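Local coordinates for protein putative glycerophosphodiester phosphodiesterase (Galdieria sulphuraria, PDB 2O55) that belongs to the glycerophosphoryl diester phosphodiesterase family, proteins built on a TIM-barrel fold, and is modelled here with a bound sulfate ion, at residues K3-K8 with E235-L240; V10-V15 with L240-Y245; M195-L200 with V217-I222. All coordinates share one frame; numbering follows the deposited sequence.

Overall arrangement
The chain begins with an extended N-terminal segment, 3-8, which lies beside 235-240 in interaction 1 and so closes a loop spanning most of the protein. The segment runs into strand 8-12 at Lys8, and 10-15 then meets 240-245 in interaction 2; the two closures cross, 10-15 following 3-8 and 240-245 following 235-240, and they share Leu240. Interaction 3 is local, pairing 195-200 with 217-222 across a single beta-alpha-beta unit, and falls within both of the longer loops. Strand 240-243 links the three, pairing with strand 8-12 on one edge and strand 214-218 on the other. Interactions 2 and 3 also meet at the sulfate ion.

Interaction 1 (K3-K8 with E235-L240); sequences KVIIPK and ELQVDL
Ile5 and Gln237 meet through a backbone-to-side-chain hydrogen bond, in which Ile5 N donates to Gln237 OE1 at 2.8 Å with the donor lying in the plane of the amide carbonyl. Gln237 reaches it by bending at chi2 (-111°), which places CD; OE1 then lies against Ile5 N. The Ile5 side chain extends past this bond: CD1 comes to 3.6 Å from Asp239 OD1, while CG2 rests 3.7 Å from Val238 O. Pro7 forms the next step, its ring crossing the Val238 side chain at a slant, with CB 4.1 Å from Val238 CG2. Beyond it the backbones join directly: Lys8 N donates to Asp239 O at 2.9 Å, and Leu240 CA approaches Lys8 O at 3.3 Å in a CA-H...O contact. Lys8 and Leu240 form the one parallel beta bridge between the two segments, whose touching parts run only 16° apart.

Farther out, Gln237 is the residue at which the chain leaves helix 227-236, and its positive phi turns the backbone toward strand 240-243. In the carboxylate of Asp239, OD2 accepts from Val215 N and His209 NE2, while OD1 lies beside Ile5. Val238 packs against Val217 and Leu200. The N-terminal segment thus lies along the helix-to-strand connection and leads into the pairing of the first and last strands of the barrel, the closure characteristic of a TIM barrel.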
loop_
_atom_site.group_PDB
_atom_site.type_symbol
_atom_site.label_atom_id
_atom_site.label_comp_id
_atom_site.label_asym_id
_atom_site.label_seq_id
_atom_site.Cartn_x
_atom_site.Cartn_y
_atom_site.Cartn_z
ATOM N N LYS A 3 -3.178 -13.985 -23.518
ATOM C CA LYS A 3 -4.287 -14.597 -22.764
ATOM C C LYS A 3 -4.854 -13.583 -21.750
ATOM O O LYS A 3 -4.150 -13.186 -20.814
ATOM C CB LYS A 3 -3.780 -15.853 -22.045
ATOM C CG LYS A 3 -4.496 -17.126 -22.445
ATOM C CD LYS A 3 -3.593 -18.347 -22.266
ATOM C CE LYS A 3 -4.254 -19.587 -22.829
ATOM N NZ LYS A 3 -3.522 -20.803 -22.429
ATOM N N VAL A 4 -6.110 -13.163 -21.948
ATOM C CA VAL A 4 -6.705 -12.029 -21.206
ATOM C C VAL A 4 -6.444 -12.034 -19.685
ATOM O O VAL A 4 -6.818 -12.975 -18.998
ATOM C CB VAL A 4 -8.235 -11.890 -21.479
ATOM C CG1 VAL A 4 -8.846 -10.764 -20.611
ATOM C CG2 VAL A 4 -8.506 -11.657 -22.972
ATOM N N ILE A 5 -5.804 -10.982 -19.180
ATOM C CA ILE A 5 -5.515 -10.842 -17.741
ATOM C C ILE A 5 -6.686 -10.217 -16.969
ATOM O O ILE A 5 -7.027 -9.048 -17.175
ATOM C CB ILE A 5 -4.227 -9.978 -17.456
ATOM C CG1 ILE A 5 -2.998 -10.490 -18.215
ATOM C CG2 ILE A 5 -3.942 -9.916 -15.966
ATOM C CD1 ILE A 5 -1.734 -9.676 -17.920
ATOM N N ILE A 6 -7.290 -10.984 -16.069
ATOM C CA ILE A 6 -8.234 -10.417 -15.105
ATOM C C ILE A 6 -7.413 -9.898 -13.904
ATOM O O ILE A 6 -6.722 -10.675 -13.237
ATOM C CB ILE A 6 -9.321 -11.455 -14.660
ATOM C CG1 ILE A 6 -10.003 -12.092 -15.875
ATOM C CG2 ILE A 6 -10.373 -10.801 -13.771
ATOM C CD1 ILE A 6 -10.251 -13.634 -15.725
ATOM N N PRO A 7 -7.486 -8.583 -13.622
ATOM C CA PRO A 7 -6.608 -8.020 -12.586
ATOM C C PRO A 7 -7.123 -8.379 -11.207
ATOM O O PRO A 7 -8.313 -8.628 -11.048
ATOM C CB PRO A 7 -6.707 -6.501 -12.809
ATOM C CG PRO A 7 -7.555 -6.309 -14.077
ATOM C CD PRO A 7 -8.379 -7.560 -14.188
ATOM N N LYS A 8 -6.244 -8.418 -10.219
ATOM C CA LYS A 8 -6.677 -8.693 -8.852
ATOM C C LYS A 8 -6.902 -7.391 -8.073
ATOM O O LYS A 8 -6.258 -6.381 -8.371
ATOM C CB LYS A 8 -5.650 -9.578 -8.151
ATOM C CG LYS A 8 -5.546 -10.964 -8.740
ATOM C CD LYS A 8 -4.318 -11.665 -8.264
ATOM C CE LYS A 8 -4.281 -13.042 -8.865
ATOM N NZ LYS A 8 -2.993 -13.177 -9.626
ATOM N N GLU A 235 -8.799 -2.861 -20.515
ATOM C CA GLU A 235 -8.174 -2.516 -21.789
ATOM C C GLU A 235 -6.658 -2.435 -21.660
ATOM O O GLU A 235 -5.935 -2.989 -22.478
ATOM C CB GLU A 235 -8.756 -1.210 -22.355
ATOM C CG GLU A 235 -10.275 -1.313 -22.630
ATOM C CD GLU A 235 -10.835 -0.269 -23.632
ATOM O OE1 GLU A 235 -10.126 0.157 -24.584
ATOM O OE2 GLU A 235 -12.020 0.105 -23.478
ATOM N N LEU A 236 -6.187 -1.779 -20.606
ATOM C CA LEU A 236 -4.757 -1.677 -20.312
ATOM C C LEU A 236 -4.083 -3.011 -20.012
ATOM O O LEU A 236 -2.899 -3.166 -20.261
ATOM C CB LEU A 236 -4.548 -0.781 -19.107
ATOM C CG LEU A 236 -4.752 0.702 -19.327
ATOM C CD1 LEU A 236 -4.769 1.393 -17.967
ATOM C CD2 LEU A 236 -3.642 1.238 -20.203
ATOM N N GLN A 237 -4.831 -3.952 -19.440
ATOM C CA GLN A 237 -4.314 -5.274 -19.069
ATOM C C GLN A 237 -3.325 -5.236 -17.890
ATOM O O GLN A 237 -2.386 -6.025 -17.827
ATOM C CB GLN A 237 -3.701 -5.997 -20.287
ATOM C CG GLN A 237 -4.682 -6.442 -21.386
ATOM C CD GLN A 237 -4.831 -7.969 -21.459
ATOM O OE1 GLN A 237 -5.457 -8.591 -20.583
ATOM N NE2 GLN A 237 -4.264 -8.582 -22.518
ATOM N N VAL A 238 -3.551 -4.320 -16.954
ATOM C CA VAL A 238 -2.827 -4.277 -15.678
ATOM C C VAL A 238 -3.046 -5.556 -14.875
ATOM O O VAL A 238 -4.023 -6.278 -15.110
ATOM C CB VAL A 238 -3.278 -3.078 -14.820
ATOM C CG1 VAL A 238 -3.117 -1.804 -15.616
ATOM C CG2 VAL A 238 -4.729 -3.233 -14.359
ATOM N N ASP A 239 -2.146 -5.819 -13.926
ATOM C CA ASP A 239 -2.200 -7.012 -13.069
ATOM C C ASP A 239 -3.015 -6.806 -11.798
ATOM O O ASP A 239 -3.688 -7.719 -11.327
ATOM C CB ASP A 239 -0.785 -7.455 -12.729
ATOM C CG ASP A 239 0.023 -7.758 -13.973
ATOM O OD1 ASP A 239 -0.316 -8.733 -14.705
ATOM O OD2 ASP A 239 0.981 -7.006 -14.244
ATOM N N LEU A 240 -2.950 -5.600 -11.240
ATOM C CA LEU A 240 -3.643 -5.315 -9.991
ATOM C C LEU A 240 -4.223 -3.919 -10.086
ATOM O O LEU A 240 -3.779 -3.090 -10.901
ATOM C CB LEU A 240 -2.713 -5.454 -8.776
ATOM C CG LEU A 240 -1.964 -6.787 -8.493
ATOM C CD1 LEU A 240 -0.520 -6.831 -8.996
ATOM C CD2 LEU A 240 -1.953 -7.063 -7.035
#

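Interaction 2 (V10-V15 with L240-Y245); sequences VGHRGV and LICSNY. With SO4 (sulfate ion), chain B.
Val10 and Cys242 form a parallel bridge where strands 10-12 and 240-243 run side by side, 4.9 Å apart at closest approach with directions 20° apart, closing a TIM barrel between its first and last strands. Val10 uses both its backbone polar atoms, N donating to Ile241 O and O accepting from Ser243 N; His12 N then donates to Ser243 O.

On the face that carries Val10 and Cys242, Val10 CG1 packs against Cys242 SG and CG2 against Leu240 CD2, the latter pair at 3.7 Å. The His12 side chain turns toward 240-245. Its CG is anti to the backbone N (chi1 -159°), and the ring lies beneath the sulfur: Cys242 SG stands 3.7 Å above the ring plane, offset toward the rim on the CG and CD2 side. At the ring edge, ND1 donates to Asn244 OD1 at 2.8 Å, the two side chains lying side by side with their planes 22° apart. Asn244 ND2 donates to Phe223 O, which probably helps to orient OD1 toward His12, whose ring also meets those of Trp218 and Trp221 edge to face.

Ser243 belongs to the other face; its OG accepts from Tyr245 N in an ST turn just before helix 246-253 and also bonds to Asp225. His12 and Arg13 are the central residues of a type II turn from Gly11 to Gly14, closed by Gly14 N donating to Gly11 O. From it Arg13 extends, salt-bridged through NH1 to Glu23. Sulfate O3 lies at the edge of the His12 ring, 3.0 Å from CE1, and accepts from Arg13 NH2 at 2.9 Å.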
loop_
_atom_site.group_PDB
_atom_site.type_symbol
_atom_site.label_atom_id
_atom_site.label_comp_id
_atom_site.label_asym_id
_atom_site.label_seq_id
_atom_site.Cartn_x
_atom_site.Cartn_y
_atom_site.Cartn_z
ATOM N N VAL A 10 -6.638 -4.726 -5.093
ATOM C CA VAL A 10 -5.935 -4.304 -3.883
ATOM C C VAL A 10 -6.816 -3.317 -3.123
ATOM O O VAL A 10 -7.171 -2.262 -3.662
ATOM C CB VAL A 10 -4.598 -3.634 -4.188
ATOM C CG1 VAL A 10 -3.923 -3.296 -2.896
ATOM C CG2 VAL A 10 -3.724 -4.553 -4.984
ATOM N N GLY A 11 -7.177 -3.650 -1.886
ATOM C CA GLY A 11 -8.009 -2.765 -1.063
ATOM C C GLY A 11 -7.238 -1.559 -0.545
ATOM O O GLY A 11 -6.425 -1.689 0.380
ATOM N N HIS A 12 -7.495 -0.390 -1.139
ATOM C CA HIS A 12 -6.788 0.833 -0.791
ATOM C C HIS A 12 -7.114 1.263 0.638
ATOM O O HIS A 12 -8.253 1.595 0.951
ATOM C CB HIS A 12 -7.088 1.963 -1.786
ATOM C CG HIS A 12 -6.053 3.056 -1.786
ATOM N ND1 HIS A 12 -6.104 4.139 -2.641
ATOM C CD2 HIS A 12 -4.926 3.221 -1.046
ATOM C CE1 HIS A 12 -5.068 4.929 -2.419
ATOM N NE2 HIS A 12 -4.338 4.394 -1.456
ATOM N N ARG A 13 -6.094 1.236 1.494
ATOM C CA ARG A 13 -6.224 1.508 2.926
ATOM C C ARG A 13 -7.298 0.649 3.589
ATOM O O ARG A 13 -7.899 1.043 4.587
ATOM C CB ARG A 13 -6.443 3.004 3.167
ATOM C CG ARG A 13 -5.323 3.854 2.619
ATOM C CD ARG A 13 -5.546 5.287 2.960
ATOM N NE ARG A 13 -4.910 6.156 1.978
ATOM C CZ ARG A 13 -5.198 7.444 1.814
ATOM N NH1 ARG A 13 -6.125 7.998 2.569
ATOM N NH2 ARG A 13 -4.571 8.174 0.892
ATOM N N GLY A 14 -7.511 -0.536 3.023
ATOM C CA GLY A 14 -8.571 -1.449 3.437
ATOM C C GLY A 14 -9.763 -1.403 2.490
ATOM O O GLY A 14 -9.626 -1.570 1.275
ATOM N N VAL A 15 -10.946 -1.182 3.048
ATOM C CA VAL A 15 -12.163 -1.134 2.257
ATOM C C VAL A 15 -12.217 0.175 1.501
ATOM O O VAL A 15 -13.237 0.528 0.914
ATOM C CB VAL A 15 -13.410 -1.225 3.136
ATOM C CG1 VAL A 15 -13.407 -2.515 3.920
ATOM C CG2 VAL A 15 -13.501 -0.006 4.054
ATOM N N LEU A 240 -2.950 -5.600 -11.240
ATOM C CA LEU A 240 -3.643 -5.315 -9.991
ATOM C C LEU A 240 -4.223 -3.919 -10.086
ATOM O O LEU A 240 -3.779 -3.090 -10.901
ATOM C CB LEU A 240 -2.713 -5.454 -8.776
ATOM C CG LEU A 240 -1.964 -6.787 -8.493
ATOM C CD1 LEU A 240 -0.520 -6.831 -8.996
ATOM C CD2 LEU A 240 -1.953 -7.063 -7.035
ATOM N N ILE A 241 -5.261 -3.676 -9.294
ATOM C CA ILE A 241 -5.868 -2.357 -9.226
ATOM C C ILE A 241 -6.039 -1.973 -7.786
ATOM O O ILE A 241 -6.767 -2.648 -7.034
ATOM C CB ILE A 241 -7.227 -2.308 -9.893
ATOM C CG1 ILE A 241 -7.084 -2.711 -11.367
ATOM C CG2 ILE A 241 -7.831 -0.901 -9.691
ATOM C CD1 ILE A 241 -8.342 -2.737 -12.131
ATOM N N CYS A 242 -5.348 -0.907 -7.399
ATOM C CA CYS A 242 -5.468 -0.418 -6.057
ATOM C C CYS A 242 -6.644 0.544 -6.070
ATOM O O CYS A 242 -6.491 1.734 -6.384
ATOM C CB CYS A 242 -4.170 0.248 -5.610
ATOM S SG CYS A 242 -4.096 0.569 -3.834
ATOM N N SER A 243 -7.813 0.000 -5.722
ATOM C CA SER A 243 -9.116 0.660 -5.862
ATOM C C SER A 243 -9.610 1.314 -4.585
ATOM O O SER A 243 -9.383 0.810 -3.493
ATOM C CB SER A 243 -10.152 -0.375 -6.292
ATOM O OG SER A 243 -11.435 0.211 -6.465
ATOM N N ASN A 244 -10.313 2.429 -4.730
ATOM C CA ASN A 244 -10.959 3.075 -3.597
ATOM C C ASN A 244 -12.336 2.482 -3.374
ATOM O O ASN A 244 -12.996 2.774 -2.375
ATOM C CB ASN A 244 -11.066 4.575 -3.824
ATOM C CG ASN A 244 -9.711 5.234 -4.052
ATOM O OD1 ASN A 244 -8.688 4.835 -3.486
ATOM N ND2 ASN A 244 -9.702 6.269 -4.880
ATOM N N TYR A 245 -12.771 1.640 -4.307
ATOM C CA TYR A 245 -14.025 0.925 -4.164
ATOM C C TYR A 245 -13.871 -0.551 -4.510
ATOM O O TYR A 245 -14.402 -1.004 -5.521
ATOM C CB TYR A 245 -15.088 1.586 -5.030
ATOM C CG TYR A 245 -15.327 2.995 -4.583
ATOM C CD1 TYR A 245 -14.527 4.038 -5.068
ATOM C CD2 TYR A 245 -16.328 3.286 -3.632
ATOM C CE1 TYR A 245 -14.729 5.331 -4.639
ATOM C CE2 TYR A 245 -16.543 4.573 -3.197
ATOM C CZ TYR A 245 -15.736 5.597 -3.702
ATOM O OH TYR A 245 -15.917 6.889 -3.264
HETATM S S SO4 B . -2.710 8.474 -2.092
HETATM O O1 SO4 B . -2.597 8.508 -3.538
HETATM O O2 SO4 B . -3.285 9.742 -1.694
HETATM O O3 SO4 B . -3.661 7.452 -1.711
HETATM O O4 SO4 B . -1.435 8.195 -1.421
#

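Interaction 3 (M195-L200 with V217-I222); sequences MLFHYL and VWMPWI. With SO4 (sulfate ion), chain B.
Phe197 and Trp218 both hold CG anti to the backbone N (chi1 -180° in each), and chi2 then sets the turn of each ring. The phenyl ring lies beside Met219 and Val217, the indole beside Leu196. Leu196 and Trp218 share one face of the sheet and run alongside each other; Leu196 CD1 touches Trp218 CD1 at 3.6 Å, coming obliquely to the indole. The other Leu196 methyl, CD2, rests against Pro220 CG at 4.1 Å.

The Phe197 side chain packs against two residues. Met219, a selenomethionine here, lies alongside it in a Met-aromatic contact: SE is 3.6 Å from CB and oblique to the ring, while CE sits over one face, shifted toward the rim. Val217 CG1 meets Phe197 CD2 at 3.7 Å, and the other methyl of Val217, CG2, reaches Leu200 CD2 at 3.9 Å. These apolar groups pack toward helix 227-236, where Phe197 and Val217 touch Cys233 and Leu200 touches Leu236. The backbone underneath is parallel: Trp218 N donates to Met195 O, and Phe197 N to Trp218 O.

The polar edge of Trp218 points to the sulfate ion. NE1 donates to sulfate O1 at 2.9 Å in a nearly straight bond, 173° at the hydrogen, with the sulfate in the plane of the indole. Trp221 N adds a weak bond to O3 at 3.5 Å, and Arg13 and His56 bond to the ion too. Pro220 O accepts from Asn244 ND2. The pairing is that of a beta-alpha-beta crossover, strand 192-196, helix 202-210 and strand 214-218, whose following loop lines the place where the sulfate, probably from the crystallisation liquor, is bound, at the C-terminal ends of the barrel strands, where TIM barrels generally carry their active sites.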
loop_
_atom_site.group_PDB
_atom_site.type_symbol
_atom_site.label_atom_id
_atom_site.label_comp_id
_atom_site.label_asym_id
_atom_site.label_seq_id
_atom_site.Cartn_x
_atom_site.Cartn_y
_atom_site.Cartn_z
HETATM N N MSE A 195 1.445 2.656 -10.960
HETATM C CA MSE A 195 1.287 3.956 -11.594
HETATM C C MSE A 195 -0.058 4.537 -11.325
HETATM O O MSE A 195 -1.031 3.808 -11.198
HETATM C CB MSE A 195 1.433 3.838 -13.101
HETATM C CG MSE A 195 1.955 2.460 -13.557
HETATM SE SE MSE A 195 3.886 2.422 -13.710
HETATM C CE MSE A 195 3.997 4.067 -14.773
ATOM N N LEU A 196 -0.119 5.862 -11.283
ATOM C CA LEU A 196 -1.390 6.544 -11.166
ATOM C C LEU A 196 -2.211 6.365 -12.445
ATOM O O LEU A 196 -1.673 6.296 -13.559
ATOM C CB LEU A 196 -1.216 8.016 -10.742
ATOM C CG LEU A 196 -1.016 8.271 -9.232
ATOM C CD1 LEU A 196 0.137 7.479 -8.572
ATOM C CD2 LEU A 196 -0.836 9.751 -8.992
ATOM N N PHE A 197 -3.512 6.243 -12.251
ATOM C CA PHE A 197 -4.405 5.914 -13.320
ATOM C C PHE A 197 -4.353 6.938 -14.441
ATOM O O PHE A 197 -4.222 6.557 -15.586
ATOM C CB PHE A 197 -5.822 5.755 -12.781
ATOM C CG PHE A 197 -6.844 5.401 -13.834
ATOM C CD1 PHE A 197 -7.914 6.264 -14.105
ATOM C CD2 PHE A 197 -6.750 4.215 -14.549
ATOM C CE1 PHE A 197 -8.868 5.942 -15.064
ATOM C CE2 PHE A 197 -7.700 3.891 -15.508
ATOM C CZ PHE A 197 -8.760 4.749 -15.769
ATOM N N HIS A 198 -4.434 8.225 -14.127
ATOM C CA HIS A 198 -4.420 9.268 -15.160
ATOM C C HIS A 198 -3.150 9.293 -16.039
ATOM O O HIS A 198 -3.214 9.798 -17.149
ATOM C CB HIS A 198 -4.713 10.636 -14.511
ATOM C CG HIS A 198 -4.542 11.823 -15.422
ATOM N ND1 HIS A 198 -5.521 12.242 -16.303
ATOM C CD2 HIS A 198 -3.525 12.716 -15.543
ATOM C CE1 HIS A 198 -5.106 13.324 -16.943
ATOM N NE2 HIS A 198 -3.900 13.635 -16.498
ATOM N N TYR A 199 -2.030 8.733 -15.562
ATOM C CA TYR A 199 -0.726 8.731 -16.267
ATOM C C TYR A 199 -0.269 7.345 -16.717
ATOM O O TYR A 199 0.916 6.976 -16.512
ATOM C CB TYR A 199 0.386 9.211 -15.336
ATOM C CG TYR A 199 0.199 10.561 -14.729
ATOM C CD1 TYR A 199 -0.511 10.726 -13.531
ATOM C CD2 TYR A 199 0.765 11.680 -15.329
ATOM C CE1 TYR A 199 -0.673 11.982 -12.975
ATOM C CE2 TYR A 199 0.612 12.931 -14.784
ATOM C CZ TYR A 199 -0.104 13.072 -13.618
ATOM O OH TYR A 199 -0.229 14.323 -13.112
ATOM N N LEU A 200 -1.181 6.559 -17.294
ATOM C CA LEU A 200 -0.846 5.163 -17.636
ATOM C C LEU A 200 -1.295 4.726 -19.027
ATOM O O LEU A 200 -2.482 4.647 -19.315
ATOM C CB LEU A 200 -1.299 4.168 -16.550
ATOM C CG LEU A 200 -0.812 2.729 -16.838
ATOM C CD1 LEU A 200 0.725 2.592 -16.801
ATOM C CD2 LEU A 200 -1.470 1.676 -15.950
ATOM N N VAL A 217 -2.375 -0.526 -11.147
ATOM C CA VAL A 217 -2.988 0.798 -11.213
ATOM C C VAL A 217 -3.270 1.311 -9.807
ATOM O O VAL A 217 -3.812 0.592 -8.937
ATOM C CB VAL A 217 -4.301 0.791 -11.984
ATOM C CG1 VAL A 217 -4.856 2.196 -12.054
ATOM C CG2 VAL A 217 -4.078 0.246 -13.375
ATOM N N TRP A 218 -2.910 2.565 -9.601
ATOM C CA TRP A 218 -3.065 3.213 -8.318
ATOM C C TRP A 218 -4.137 4.297 -8.449
ATOM O O TRP A 218 -4.038 5.175 -9.319
ATOM C CB TRP A 218 -1.710 3.793 -7.890
ATOM C CG TRP A 218 -1.717 4.495 -6.576
ATOM C CD1 TRP A 218 -2.142 5.777 -6.322
ATOM C CD2 TRP A 218 -1.258 3.972 -5.324
ATOM N NE1 TRP A 218 -1.970 6.079 -4.992
ATOM C CE2 TRP A 218 -1.429 4.990 -4.358
ATOM C CE3 TRP A 218 -0.705 2.740 -4.923
ATOM C CZ2 TRP A 218 -1.080 4.811 -3.016
ATOM C CZ3 TRP A 218 -0.348 2.568 -3.579
ATOM C CH2 TRP A 218 -0.542 3.595 -2.651
HETATM N N MSE A 219 -5.176 4.224 -7.610
HETATM C CA MSE A 219 -6.172 5.311 -7.547
HETATM C C MSE A 219 -5.875 6.217 -6.353
HETATM O O MSE A 219 -5.947 5.774 -5.218
HETATM C CB MSE A 219 -7.604 4.766 -7.462
HETATM C CG MSE A 219 -7.945 3.682 -8.478
HETATM SE SE MSE A 219 -7.957 4.287 -10.323
HETATM C CE MSE A 219 -8.775 2.744 -11.098
ATOM N N PRO A 220 -5.535 7.495 -6.603
ATOM C CA PRO A 220 -5.320 8.371 -5.454
ATOM C C PRO A 220 -6.572 8.416 -4.604
ATOM O O PRO A 220 -7.661 8.133 -5.085
ATOM C CB PRO A 220 -5.093 9.742 -6.088
ATOM C CG PRO A 220 -4.685 9.481 -7.478
ATOM C CD PRO A 220 -5.355 8.207 -7.884
ATOM N N TRP A 221 -6.428 8.764 -3.341
ATOM C CA TRP A 221 -7.589 8.870 -2.509
ATOM C C TRP A 221 -8.562 9.910 -3.094
ATOM O O TRP A 221 -9.787 9.704 -3.097
ATOM C CB TRP A 221 -7.157 9.234 -1.098
ATOM C CG TRP A 221 -8.179 8.949 -0.069
ATOM C CD1 TRP A 221 -8.958 9.861 0.585
ATOM C CD2 TRP A 221 -8.553 7.662 0.430
ATOM N NE1 TRP A 221 -9.794 9.222 1.465
ATOM C CE2 TRP A 221 -9.566 7.868 1.394
ATOM C CE3 TRP A 221 -8.137 6.353 0.153
ATOM C CZ2 TRP A 221 -10.168 6.806 2.095
ATOM C CZ3 TRP A 221 -8.743 5.291 0.852
ATOM C CH2 TRP A 221 -9.745 5.532 1.808
ATOM N N ILE A 222 -8.019 11.008 -3.624
ATOM C CA ILE A 222 -8.843 12.079 -4.223
ATOM C C ILE A 222 -9.877 11.573 -5.251
ATOM O O ILE A 222 -10.897 12.214 -5.462
ATOM C CB ILE A 222 -7.966 13.269 -4.833
ATOM C CG1 ILE A 222 -8.827 14.525 -5.090
ATOM C CG2 ILE A 222 -7.206 12.834 -6.103
ATOM C CD1 ILE A 222 -8.043 15.783 -5.551
HETATM S S SO4 B . -2.710 8.474 -2.092
HETATM O O1 SO4 B . -2.597 8.508 -3.538
HETATM O O2 SO4 B . -3.285 9.742 -1.694
HETATM O O3 SO4 B . -3.661 7.452 -1.711
HETATM O O4 SO4 B . -1.435 8.195 -1.421
#